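Local coordinates for protein iron transport multicopper oxidase FET3 (PDB 1ZPU) that oxidises ferrous to ferric iron with four copper ions, reducing oxygen to water, for high-affinity iron uptake by yeast, and also oxidises cuprous copper, at residues A[64-69]-A[91-96]; A[162-167]-A[466-471]. One frame throughout, in Å; residues are numbered along the deposited sequence.

Interaction 1 of 2, residues A[64-69]-A[91-96]; sequences LFQNGT and YNFTVD. With NAG (2-acetamido-2-deoxy-beta-D-glucopyranose), chain B; NAG (2-acetamido-2-deoxy-beta-D-glucopyranose), chain K.
Phe-93 points from strand 88-94 into the loop 64-69, where Leu-64, Gln-66 and Thr-69 receive it. Its CB lies 3.5 Å from Gln-66 OE1 and, more loosely, 4.2 Å from Thr-69 OG1. CG is placed between the backbone N and the carbonyl carbon (chi1 62°); the ring beyond it lies against the Gln-66 amide. Along that side, CG and CD1 meet OE1, and Gln-66 NE2 stands 3.9 Å above the ring plane, over its centre; amide and ring planes are 77° apart. Farther out, CE1 and CZ reach Leu-64 CD2, which is 3.9 Å from CZ. The same methyl also touches Val-95 CG2 at 4.0 Å, so one methyl of Leu-64 meets both Phe-93 and Val-95. An alanine at Phe-93 would probably open a gap here, with Leu-64 CD2 and Gln-66 NE2 deprived of the ring they pack on. Phe-61 and Phe-120 continue the apolar cluster.

The loop folds on itself through a backbone bond from Thr-69 N to Gln-66 O (2.9 Å), closing a type II beta turn in which Gly-68 takes the positive phi (86°). Asn-67 in this turn and Asn-92 on the strand each carry an N-linked sugar through ND2. The contact thus lays the loop after strand 60-62, in one sheet of the first plastocyanin-like domain, a cupredoxin fold, on edge strand 88-94 of the other sheet, with the side chain of Gln-66 about 6 Å from that of His-60, a type 2 copper ligand.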
loop_
_atom_site.group_PDB
_atom_site.type_symbol
_atom_site.label_atom_id
_atom_site.label_comp_id
_atom_site.label_asym_id
_atom_site.label_seq_id
_atom_site.Cartn_x
_atom_site.Cartn_y
_atom_site.Cartn_z
ATOM N N LEU A 64 9.939 0.314 -1.323
ATOM C CA LEU A 64 11.356 0.505 -1.110
ATOM C C LEU A 64 11.784 -0.183 0.182
ATOM O O LEU A 64 11.099 -0.096 1.197
ATOM C CB LEU A 64 11.652 1.998 -1.090
ATOM C CG LEU A 64 11.957 2.701 -2.424
ATOM C CD1 LEU A 64 11.040 2.345 -3.584
ATOM C CD2 LEU A 64 12.006 4.201 -2.229
ATOM N N PHE A 65 12.903 -0.893 0.135
ATOM C CA PHE A 65 13.299 -1.761 1.246
ATOM C C PHE A 65 13.936 -1.016 2.410
ATOM O O PHE A 65 14.022 -1.547 3.517
ATOM C CB PHE A 65 14.231 -2.873 0.760
ATOM C CG PHE A 65 13.575 -3.855 -0.188
ATOM C CD1 PHE A 65 12.210 -4.143 -0.094
ATOM C CD2 PHE A 65 14.325 -4.503 -1.160
ATOM C CE1 PHE A 65 11.610 -5.035 -0.963
ATOM C CE2 PHE A 65 13.728 -5.400 -2.026
ATOM C CZ PHE A 65 12.374 -5.671 -1.925
ATOM N N GLN A 66 14.391 0.208 2.148
ATOM C CA GLN A 66 14.998 1.074 3.157
ATOM C C GLN A 66 16.076 0.344 3.968
ATOM O O GLN A 66 16.223 0.554 5.171
ATOM C CB GLN A 66 13.914 1.697 4.061
ATOM C CG GLN A 66 12.824 2.527 3.330
ATOM C CD GLN A 66 13.366 3.775 2.612
ATOM O OE1 GLN A 66 14.519 4.192 2.813
ATOM N NE2 GLN A 66 12.527 4.379 1.777
ATOM N N ASN A 67 16.831 -0.510 3.279
ATOM C CA ASN A 67 17.861 -1.357 3.882
ATOM C C ASN A 67 18.925 -0.505 4.543
ATOM O O ASN A 67 19.631 0.231 3.868
ATOM C CB ASN A 67 18.482 -2.247 2.801
ATOM C CG ASN A 67 19.107 -3.509 3.354
ATOM O OD1 ASN A 67 19.729 -3.499 4.413
ATOM N ND2 ASN A 67 18.967 -4.604 2.612
ATOM N N GLY A 68 19.017 -0.584 5.867
ATOM C CA GLY A 68 19.994 0.198 6.623
ATOM C C GLY A 68 19.540 1.597 7.007
ATOM O O GLY A 68 20.244 2.297 7.737
ATOM N N THR A 69 18.365 2.005 6.530
ATOM C CA THR A 69 17.832 3.337 6.796
ATOM C C THR A 69 16.343 3.297 7.158
ATOM O O THR A 69 15.542 4.039 6.588
ATOM C CB THR A 69 18.015 4.271 5.576
ATOM O OG1 THR A 69 17.478 3.646 4.400
ATOM C CG2 THR A 69 19.478 4.615 5.348
ATOM N N TYR A 91 13.859 13.356 4.194
ATOM C CA TYR A 91 13.912 11.948 3.832
ATOM C C TYR A 91 15.136 11.750 2.942
ATOM O O TYR A 91 15.189 12.264 1.831
ATOM C CB TYR A 91 12.610 11.524 3.126
ATOM C CG TYR A 91 11.404 11.469 4.051
ATOM C CD1 TYR A 91 10.512 12.536 4.139
ATOM C CD2 TYR A 91 11.166 10.351 4.850
ATOM C CE1 TYR A 91 9.403 12.493 5.004
ATOM C CE2 TYR A 91 10.060 10.291 5.712
ATOM C CZ TYR A 91 9.183 11.366 5.788
ATOM O OH TYR A 91 8.094 11.300 6.644
ATOM N N ASN A 92 16.121 11.016 3.448
ATOM C CA ASN A 92 17.420 10.907 2.811
ATOM C C ASN A 92 17.793 9.446 2.731
ATOM O O ASN A 92 18.139 8.836 3.735
ATOM C CB ASN A 92 18.437 11.678 3.647
ATOM C CG ASN A 92 19.780 11.848 2.964
ATOM O OD1 ASN A 92 20.105 11.153 1.992
ATOM N ND2 ASN A 92 20.567 12.802 3.477
ATOM N N PHE A 93 17.703 8.880 1.534
ATOM C CA PHE A 93 17.904 7.446 1.347
ATOM C C PHE A 93 18.428 7.114 -0.036
ATOM O O PHE A 93 18.241 7.875 -0.979
ATOM C CB PHE A 93 16.613 6.669 1.629
ATOM C CG PHE A 93 15.472 7.012 0.708
ATOM C CD1 PHE A 93 15.234 6.266 -0.440
ATOM C CD2 PHE A 93 14.617 8.063 0.997
ATOM C CE1 PHE A 93 14.166 6.572 -1.295
ATOM C CE2 PHE A 93 13.551 8.373 0.143
ATOM C CZ PHE A 93 13.326 7.626 -1.000
ATOM N N THR A 94 19.088 5.968 -0.145
ATOM C CA THR A 94 19.567 5.468 -1.427
ATOM C C THR A 94 18.619 4.391 -1.908
ATOM O O THR A 94 17.709 3.978 -1.182
ATOM C CB THR A 94 20.957 4.866 -1.319
ATOM O OG1 THR A 94 21.439 5.034 0.014
ATOM C CG2 THR A 94 21.903 5.544 -2.281
ATOM N N VAL A 95 18.833 3.937 -3.134
ATOM C CA VAL A 95 17.932 2.982 -3.754
ATOM C C VAL A 95 18.750 1.826 -4.365
ATOM O O VAL A 95 18.798 1.622 -5.578
ATOM C CB VAL A 95 16.980 3.754 -4.697
ATOM C CG1 VAL A 95 16.888 3.138 -6.065
ATOM C CG2 VAL A 95 15.615 3.885 -4.039
ATOM N N ASP A 96 19.418 1.080 -3.490
ATOM C CA ASP A 96 20.354 0.050 -3.922
ATOM C C ASP A 96 19.709 -1.312 -4.141
ATOM O O ASP A 96 20.297 -2.174 -4.794
ATOM C CB ASP A 96 21.500 -0.058 -2.931
ATOM C CG ASP A 96 22.424 1.149 -2.983
ATOM O OD1 ASP A 96 23.275 1.234 -3.912
ATOM O OD2 ASP A 96 22.295 2.013 -2.084
HETATM C C1 NAG B . 19.810 -5.698 3.038
HETATM C C2 NAG B . 19.214 -6.747 2.099
HETATM C C3 NAG B . 19.959 -8.078 2.169
HETATM C C4 NAG B . 21.470 -7.864 2.009
HETATM C C5 NAG B . 21.939 -6.728 2.937
HETATM C C6 NAG B . 23.418 -6.411 2.756
HETATM C C7 NAG B . 16.874 -6.574 1.433
HETATM C C8 NAG B . 15.442 -6.658 1.876
HETATM N N2 NAG B . 17.794 -6.941 2.340
HETATM O O3 NAG B . 19.481 -8.900 1.132
HETATM O O4 NAG B . 22.193 -9.075 2.204
HETATM O O5 NAG B . 21.181 -5.545 2.703
HETATM O O6 NAG B . 23.633 -5.963 1.436
HETATM O O7 NAG B . 17.143 -6.182 0.287
HETATM C C1 NAG K . 21.986 12.571 3.394
HETATM C C2 NAG K . 22.777 13.542 4.276
HETATM C C3 NAG K . 24.256 13.425 3.940
HETATM C C4 NAG K . 24.698 11.981 4.134
HETATM C C5 NAG K . 23.723 10.951 3.551
HETATM C C6 NAG K . 24.007 9.565 4.131
HETATM C C7 NAG K . 22.330 15.875 3.412
HETATM C C8 NAG K . 23.663 16.446 2.983
HETATM N N2 NAG K . 22.302 14.926 4.344
HETATM O O3 NAG K . 25.011 14.243 4.817
HETATM O O4 NAG K . 25.979 11.825 3.566
HETATM O O5 NAG K . 22.363 11.273 3.811
HETATM O O6 NAG K . 24.363 9.670 5.496
HETATM O O7 NAG K . 21.292 16.314 2.933
#

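Interaction 2 of 2, residues A[162-167]-A[466-471]; sequences GAEPIP and EWHLLQ. With CU1 (copper (I) ion), chain C.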
loop_
_atom_site.group_PDB
_atom_site.type_symbol
_atom_site.label_atom_id
_atom_site.label_comp_id
_atom_site.label_asym_id
_atom_site.label_seq_id
_atom_site.Cartn_x
_atom_site.Cartn_y
_atom_site.Cartn_z
ATOM N N GLY A 162 -19.520 -0.931 10.636
ATOM C CA GLY A 162 -18.176 -0.622 10.151
ATOM C C GLY A 162 -18.157 -0.363 8.654
ATOM O O GLY A 162 -17.094 -0.402 8.032
ATOM N N ALA A 163 -19.326 -0.084 8.078
ATOM C CA ALA A 163 -19.460 0.207 6.654
ATOM C C ALA A 163 -18.522 1.331 6.247
ATOM O O ALA A 163 -18.551 2.424 6.816
ATOM C CB ALA A 163 -20.892 0.555 6.305
ATOM N N GLU A 164 -17.676 1.036 5.275
ATOM C CA GLU A 164 -16.731 1.986 4.714
ATOM C C GLU A 164 -17.452 2.948 3.786
ATOM O O GLU A 164 -18.307 2.507 3.010
ATOM C CB GLU A 164 -15.713 1.183 3.909
ATOM C CG GLU A 164 -16.337 -0.137 3.447
ATOM C CD GLU A 164 -15.478 -1.290 3.837
ATOM O OE1 GLU A 164 -15.586 -2.398 3.243
ATOM O OE2 GLU A 164 -14.657 -1.060 4.744
ATOM N N PRO A 165 -17.102 4.252 3.840
ATOM C CA PRO A 165 -17.741 5.274 3.000
ATOM C C PRO A 165 -17.565 5.018 1.511
ATOM O O PRO A 165 -16.499 4.641 1.068
ATOM C CB PRO A 165 -17.025 6.566 3.393
ATOM C CG PRO A 165 -15.827 6.154 4.093
ATOM C CD PRO A 165 -16.075 4.833 4.716
ATOM N N ILE A 166 -18.624 5.254 0.755
ATOM C CA ILE A 166 -18.667 4.945 -0.664
ATOM C C ILE A 166 -18.182 6.119 -1.506
ATOM O O ILE A 166 -18.670 7.237 -1.334
ATOM C CB ILE A 166 -20.090 4.507 -1.036
ATOM C CG1 ILE A 166 -20.379 3.177 -0.340
ATOM C CG2 ILE A 166 -20.251 4.353 -2.538
ATOM C CD1 ILE A 166 -21.760 3.072 0.176
ATOM N N PRO A 167 -17.208 5.866 -2.409
ATOM C CA PRO A 167 -16.598 6.896 -3.263
ATOM C C PRO A 167 -17.555 7.355 -4.358
ATOM O O PRO A 167 -18.570 6.710 -4.584
ATOM C CB PRO A 167 -15.398 6.181 -3.876
ATOM C CG PRO A 167 -15.660 4.757 -3.753
ATOM C CD PRO A 167 -16.653 4.527 -2.663
ATOM N N GLU A 466 -7.441 2.297 3.411
ATOM C CA GLU A 466 -7.250 3.357 4.378
ATOM C C GLU A 466 -8.229 3.317 5.545
ATOM O O GLU A 466 -7.851 3.568 6.699
ATOM C CB GLU A 466 -7.294 4.690 3.651
ATOM C CG GLU A 466 -5.935 5.055 3.054
ATOM C CD GLU A 466 -4.939 5.528 4.128
ATOM O OE1 GLU A 466 -5.156 6.645 4.681
ATOM O OE2 GLU A 466 -3.957 4.781 4.414
ATOM N N TRP A 467 -9.481 2.985 5.243
ATOM C CA TRP A 467 -10.510 2.867 6.266
ATOM C C TRP A 467 -10.181 1.765 7.268
ATOM O O TRP A 467 -10.384 1.935 8.465
ATOM C CB TRP A 467 -11.868 2.625 5.618
ATOM C CG TRP A 467 -12.157 3.585 4.486
ATOM C CD1 TRP A 467 -12.329 3.269 3.166
ATOM C CD2 TRP A 467 -12.304 5.017 4.583
ATOM N NE1 TRP A 467 -12.585 4.417 2.441
ATOM C CE2 TRP A 467 -12.567 5.498 3.283
ATOM C CE3 TRP A 467 -12.240 5.930 5.644
ATOM C CZ2 TRP A 467 -12.765 6.849 3.009
ATOM C CZ3 TRP A 467 -12.431 7.275 5.379
ATOM C CH2 TRP A 467 -12.692 7.725 4.064
ATOM N N HIS A 468 -9.650 0.648 6.781
ATOM C CA HIS A 468 -9.355 -0.474 7.644
ATOM C C HIS A 468 -8.104 -0.227 8.499
ATOM O O HIS A 468 -8.013 -0.694 9.651
ATOM C CB HIS A 468 -9.258 -1.766 6.834
ATOM C CG HIS A 468 -10.521 -2.114 6.103
ATOM N ND1 HIS A 468 -10.577 -3.099 5.137
ATOM C CD2 HIS A 468 -11.770 -1.597 6.179
ATOM C CE1 HIS A 468 -11.803 -3.179 4.660
ATOM N NE2 HIS A 468 -12.544 -2.277 5.273
ATOM N N LEU A 469 -7.148 0.510 7.935
ATOM C CA LEU A 469 -5.980 0.935 8.685
ATOM C C LEU A 469 -6.395 1.901 9.799
ATOM O O LEU A 469 -5.859 1.845 10.904
ATOM C CB LEU A 469 -4.969 1.574 7.755
ATOM C CG LEU A 469 -3.624 2.007 8.338
ATOM C CD1 LEU A 469 -2.823 0.828 8.940
ATOM C CD2 LEU A 469 -2.840 2.747 7.248
ATOM N N LEU A 470 -7.364 2.768 9.510
ATOM C CA LEU A 470 -7.960 3.642 10.528
ATOM C C LEU A 470 -8.655 2.851 11.613
ATOM O O LEU A 470 -8.647 3.264 12.781
ATOM C CB LEU A 470 -8.946 4.633 9.912
ATOM C CG LEU A 470 -8.288 5.913 9.410
ATOM C CD1 LEU A 470 -9.140 6.575 8.335
ATOM C CD2 LEU A 470 -8.009 6.872 10.572
ATOM N N GLN A 471 -9.247 1.719 11.225
ATOM C CA GLN A 471 -9.870 0.794 12.163
ATOM C C GLN A 471 -8.841 -0.027 12.945
ATOM O O GLN A 471 -9.204 -0.821 13.809
ATOM C CB GLN A 471 -10.819 -0.122 11.415
ATOM C CG GLN A 471 -12.121 0.515 11.001
ATOM C CD GLN A 471 -13.023 -0.484 10.311
ATOM O OE1 GLN A 471 -12.943 -0.673 9.090
ATOM N NE2 GLN A 471 -13.877 -1.154 11.089
HETATM CU CU CU1 C . -9.001 -4.407 4.748
#
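Gly-162 faces the side chain of Gln-471, its O no nearer than 4.3 Å to Gln-471 OE1, a loose approach without a bond. Its positive phi suits glycine, and a CB there would point at the Gln-471 amide, whose NE2 is hydrogen-bonded to Asn-332 O.

Glu-164 comes next and carries the polar link. Its chain bends at chi2, and OE2 accepts a hydrogen bond from His-468 NE2 with an N-H...O angle of 147°; the modelled separation of 2.5 Å is too short to be taken literally. The carboxylate lies at the edge of the imidazole, its plane turned 34° from that of the ring. The other ring nitrogen, ND1, binds the type 1 copper at 2.1 Å, so His-468 is held at both nitrogens, and Glu-164 is a second-shell residue that probably limits rotation of the ring. His-392 and Cys-463 also bind this copper. Farther back, Glu-164 CB rests 4.0 Å from Trp-467 CD1.

Pro-165 then sets CG over the six-membered ring of Trp-467, 3.3 Å from its centroid and 13° off the normal, a CH-pi contact; CD lies 3.8 Å from CE2. Tyr-143 OH ties the pair from outside, bonded to both Pro-165 O and Trp-467 NE1.

The short helix 466-470, which follows strand 457-463, is thus met by a loop of the second plastocyanin-like domain: Phe-154 of helix 147-154 touches Pro-165, Trp-467 and Gln-471, Phe-198 meets Glu-164 and Trp-467, and Met-324 of strand 316-326 lies against His-468 and Gln-471.

Overall arrangement
From the N terminus, interaction 1 comes first: 64-69, in the loop after strand 60-62, meets the end of strand 88-94 and closes a short excursion of 21 residues within the first plastocyanin-like domain. Only after that does interaction 2 open, at 162-167 between helix 147-154 and strand 169-172, and it closes 298 residues later at helix 466-470. The two loops run in series, neither nesting nor crossing. The first contact is local to one domain, whereas the second joins the second and third domains beside the type 1 copper. Their centres lie 30 Å apart on opposite sides of the chain's centre, and their nearest atoms stay about 14 Å apart.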